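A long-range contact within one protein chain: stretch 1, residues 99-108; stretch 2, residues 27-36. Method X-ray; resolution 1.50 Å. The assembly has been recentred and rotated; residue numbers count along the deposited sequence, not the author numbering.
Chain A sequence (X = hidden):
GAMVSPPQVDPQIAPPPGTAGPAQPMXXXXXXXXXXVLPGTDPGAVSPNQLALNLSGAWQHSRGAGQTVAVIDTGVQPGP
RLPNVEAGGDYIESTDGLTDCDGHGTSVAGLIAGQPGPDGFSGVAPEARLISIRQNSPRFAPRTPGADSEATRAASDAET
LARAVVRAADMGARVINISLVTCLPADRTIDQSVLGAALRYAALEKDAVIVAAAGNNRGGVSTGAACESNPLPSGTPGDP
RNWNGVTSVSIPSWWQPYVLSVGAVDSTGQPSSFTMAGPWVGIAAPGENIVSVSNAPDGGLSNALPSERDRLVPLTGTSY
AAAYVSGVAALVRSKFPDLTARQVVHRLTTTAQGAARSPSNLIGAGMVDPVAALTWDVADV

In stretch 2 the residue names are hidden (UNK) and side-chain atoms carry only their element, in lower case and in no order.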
# COMPACT_ATOMS: atom_id res chain seq x y z
N THR A 99 3.29 -8.47 -15.34
CA THR A 99 2.41 -7.81 -16.28
C THR A 99 1.43 -6.92 -15.50
O THR A 99 0.67 -7.39 -14.68
CB THR A 99 1.61 -8.82 -17.12
OG1 THR A 99 2.50 -9.63 -17.88
CG2 THR A 99 0.69 -8.07 -18.04
N ASP A 100 1.42 -5.63 -15.81
CA ASP A 100 0.52 -4.69 -15.18
C ASP A 100 -0.42 -4.10 -16.22
O ASP A 100 -0.02 -3.25 -17.01
CB ASP A 100 1.36 -3.60 -14.53
CG ASP A 100 0.53 -2.57 -13.78
OD1 ASP A 100 -0.71 -2.77 -13.66
OD2 ASP A 100 1.11 -1.56 -13.34
N CYS A 101 -1.67 -4.53 -16.17
CA CYS A 101 -2.71 -4.10 -17.11
C CYS A 101 -3.40 -2.81 -16.64
O CYS A 101 -4.25 -2.26 -17.33
CB CYS A 101 -3.71 -5.26 -17.26
SG CYS A 101 -5.10 -5.14 -18.44
N ASP A 102 -3.00 -2.30 -15.47
CA ASP A 102 -3.71 -1.19 -14.81
C ASP A 102 -2.84 0.05 -14.63
O ASP A 102 -3.33 1.17 -14.67
CB ASP A 102 -4.16 -1.62 -13.42
CG ASP A 102 -5.24 -2.66 -13.48
OD1 ASP A 102 -6.42 -2.26 -13.52
OD2 ASP A 102 -4.92 -3.86 -13.51
N GLY A 103 -1.56 -0.14 -14.39
CA GLY A 103 -0.63 0.96 -14.18
C GLY A 103 -0.30 1.17 -12.71
O GLY A 103 0.68 1.85 -12.36
N HIS A 104 -1.15 0.63 -11.84
CA HIS A 104 -1.13 0.99 -10.43
C HIS A 104 0.06 0.38 -9.70
O HIS A 104 0.85 1.07 -9.02
CB HIS A 104 -2.44 0.55 -9.81
CG HIS A 104 -2.65 1.06 -8.43
ND1 HIS A 104 -2.28 0.36 -7.32
CD2 HIS A 104 -3.19 2.22 -7.99
CE1 HIS A 104 -2.54 1.07 -6.24
NE2 HIS A 104 -3.08 2.21 -6.62
N GLY A 105 0.23 -0.93 -9.89
CA GLY A 105 1.36 -1.63 -9.30
C GLY A 105 2.69 -1.04 -9.71
O GLY A 105 3.64 -0.94 -8.93
N THR A 106 2.78 -0.68 -10.97
CA THR A 106 4.00 -0.07 -11.49
C THR A 106 4.31 1.26 -10.83
O THR A 106 5.46 1.54 -10.47
CB THR A 106 3.99 -0.00 -13.03
OG1 THR A 106 3.72 -1.30 -13.59
CG2 THR A 106 5.33 0.50 -13.56
N SER A 107 3.29 2.09 -10.68
CA SER A 107 3.45 3.40 -10.02
C SER A 107 3.86 3.20 -8.57
O SER A 107 4.76 3.85 -8.05
CB SER A 107 2.14 4.19 -10.07
OG SER A 107 1.74 4.53 -11.39
N VAL A 108 3.24 2.23 -7.93
CA VAL A 108 3.56 1.92 -6.53
C VAL A 108 5.01 1.41 -6.41
O VAL A 108 5.80 1.91 -5.60
CB VAL A 108 2.54 0.90 -6.00
CG1 VAL A 108 3.02 0.20 -4.74
CG2 VAL A 108 1.18 1.56 -5.75
N UNK A 27 -11.65 -13.55 -16.66
CA UNK A 27 -11.57 -13.05 -18.03
C UNK A 27 -11.37 -11.55 -17.98
O UNK A 27 -11.85 -10.89 -17.08
c UNK A 27 -15.18 -12.24 -21.29
c UNK A 27 -14.02 -12.48 -18.77
s UNK A 27 -15.47 -13.04 -19.71
c UNK A 27 -12.82 -13.43 -18.86
N UNK A 28 -10.64 -11.03 -18.96
CA UNK A 28 -10.40 -9.59 -19.02
C UNK A 28 -11.66 -8.92 -19.59
O UNK A 28 -12.12 -9.31 -20.65
c UNK A 28 -9.18 -9.30 -19.89
c UNK A 28 -8.75 -7.85 -19.81
c UNK A 28 -7.49 -7.56 -20.57
o UNK A 28 -6.68 -8.45 -20.86
n UNK A 28 -7.31 -6.29 -20.91
N UNK A 29 -12.22 -7.95 -18.87
CA UNK A 29 -13.48 -7.30 -19.28
C UNK A 29 -13.27 -5.90 -19.83
O UNK A 29 -14.15 -5.37 -20.49
n UNK A 29 -16.21 -6.43 -13.21
c UNK A 29 -14.16 -6.23 -17.05
c UNK A 29 -15.02 -5.85 -13.42
c UNK A 29 -14.48 -7.26 -18.12
n UNK A 29 -14.49 -5.78 -14.64
c UNK A 29 -15.12 -6.31 -15.86
n UNK A 29 -14.35 -5.34 -12.38
N UNK A 30 -12.12 -5.29 -19.54
CA UNK A 30 -11.81 -3.91 -19.93
C UNK A 30 -10.42 -3.91 -20.53
O UNK A 30 -9.55 -4.70 -20.11
c UNK A 30 -11.78 -2.99 -18.70
o UNK A 30 -13.08 -2.59 -18.36
N UNK A 31 -10.20 -3.00 -21.47
CA UNK A 31 -8.90 -2.80 -22.08
C UNK A 31 -7.87 -2.40 -21.03
O UNK A 31 -8.17 -1.62 -20.14
c UNK A 31 -7.94 -0.36 -25.02
c UNK A 31 -7.76 -1.45 -23.96
o UNK A 31 -9.05 0.20 -25.14
c UNK A 31 -9.01 -1.70 -23.15
o UNK A 31 -6.96 -0.06 -25.74
N UNK A 32 -6.65 -2.89 -21.18
CA UNK A 32 -5.57 -2.43 -20.31
C UNK A 32 -5.31 -0.92 -20.46
O UNK A 32 -5.56 -0.31 -21.49
c UNK A 32 -4.28 -3.16 -20.61
s UNK A 32 -4.32 -4.94 -20.31
N UNK A 33 -4.76 -0.37 -19.39
CA UNK A 33 -4.49 1.05 -19.20
C UNK A 33 -2.99 1.20 -18.94
O UNK A 33 -2.37 0.34 -18.30
c UNK A 33 -6.77 1.47 -18.24
c UNK A 33 -4.91 2.93 -17.48
c UNK A 33 -5.28 1.53 -17.94
c UNK A 33 -7.11 2.08 -19.55
N UNK A 34 -2.42 2.29 -19.42
CA UNK A 34 -1.11 2.74 -19.02
C UNK A 34 -1.19 4.15 -18.46
O UNK A 34 -2.05 4.94 -18.89
c UNK A 34 0.08 1.26 -20.65
o UNK A 34 -0.55 3.52 -21.25
c UNK A 34 -0.10 2.70 -20.16
N UNK A 35 -0.30 4.47 -17.54
CA UNK A 35 -0.16 5.83 -17.02
C UNK A 35 0.60 6.72 -18.00
O UNK A 35 1.44 6.24 -18.75
o UNK A 35 1.79 5.08 -15.76
c UNK A 35 0.56 5.82 -15.66
c UNK A 35 -0.28 5.16 -14.62
N UNK A 36 0.28 8.01 -17.99
CA UNK A 36 0.72 8.94 -19.02
C UNK A 36 1.22 10.23 -18.36
O UNK A 36 1.09 10.43 -17.16
o UNK A 36 -1.03 8.15 -20.58
c UNK A 36 -0.47 9.31 -19.98
O HOH W 1 -1.22 -1.99 -19.60
O HOH W 2 2.38 3.09 -14.20

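Position 27 carries two carbons, a sulfur and a terminal carbon in an unbranched chain, a thioether that lies far from stretch 1; it is methionine, Met27, in a strand that begins earlier in the chain. Position 28 has three carbons, the third bearing one oxygen and one nitrogen, the planar end of a carboxamide. That leaves glutamine, Gln28, with chi1 and chi2 both t. Its CA-to-CB bond points toward stretch 1, and NE2 of Gln28 comes to 3.5 Å from SG of Cys101. The same Gln28 NE2 donates a hydrogen bond to the backbone O of residue 30, at 2.9 Å.

At position 29 three carbons lead to a nitrogen and then to a carbon holding two more nitrogens. This guanidinium identifies Arg29, which is exposed and makes no contact with stretch 1. Position 30 has one carbon and one oxygen, a simple hydroxymethyl group: Ser30, whose part here is played by its backbone carbonyl, the acceptor for Gln28. Three carbons with two oxygens on the last mark position 31 as a carboxylate two methylenes from the backbone, Glu31; its CA-to-CB bond points away from stretch 1.

Position 32 has one carbon and one sulfur, and the sulfur lies 2.0 Å from SG of Cys101, a covalent distance. The residue is Cys32, and its SG closes a disulfide with SG of Cys101 at a chi3 of -95°, near the preferred right angle.

Position 33 shows four carbons, forked at the first, with one arm two carbons long. This is isoleucine, Ile33, with both chi angles m. CG2 packs 3.7 Å from O of Asp102, though the end of the side chain leads away from stretch 1. Position 34 has a carbon bearing one oxygen and one carbon, the pattern of Thr34, and its CA-to-CB bond points away. Position 35 repeats that pattern, but its CA-to-CB bond points toward stretch 1, its methyl carbon 3.9 Å from OG of Ser107 and 4.1 Å from O of Gly103; it is Thr35. At position 36 one carbon and one oxygen give Ser36, out of reach of the contact.

The contact combines a covalent anchor with a backbone link. Beside the disulfide, Ile33 N donates a nearly linear hydrogen bond to Cys101 O (2.8 Å, 171°), fixing the register of the two loops. Asp100 shapes the opposing turn: its OD1 accepts from N of Asp102 (3.0 Å) and N of Gly103 (2.9 Å). Gly103 follows as the N-cap residue; an added CB would lie only 3.1 Å from CG2 of Thr35, and its backbone angles already call for glycine. Water extends the interface. Water 1 donates to Ile33 O (2.9 Å) and can also donate to Asp100 O (3.1 Å), whereas water 2 lies between Thr35 OG1 (2.6 Å) and Gly103 O (2.8 Å), joining the threonine to the start of the helix.

Stretch 2 27-36: MQRSECITTS
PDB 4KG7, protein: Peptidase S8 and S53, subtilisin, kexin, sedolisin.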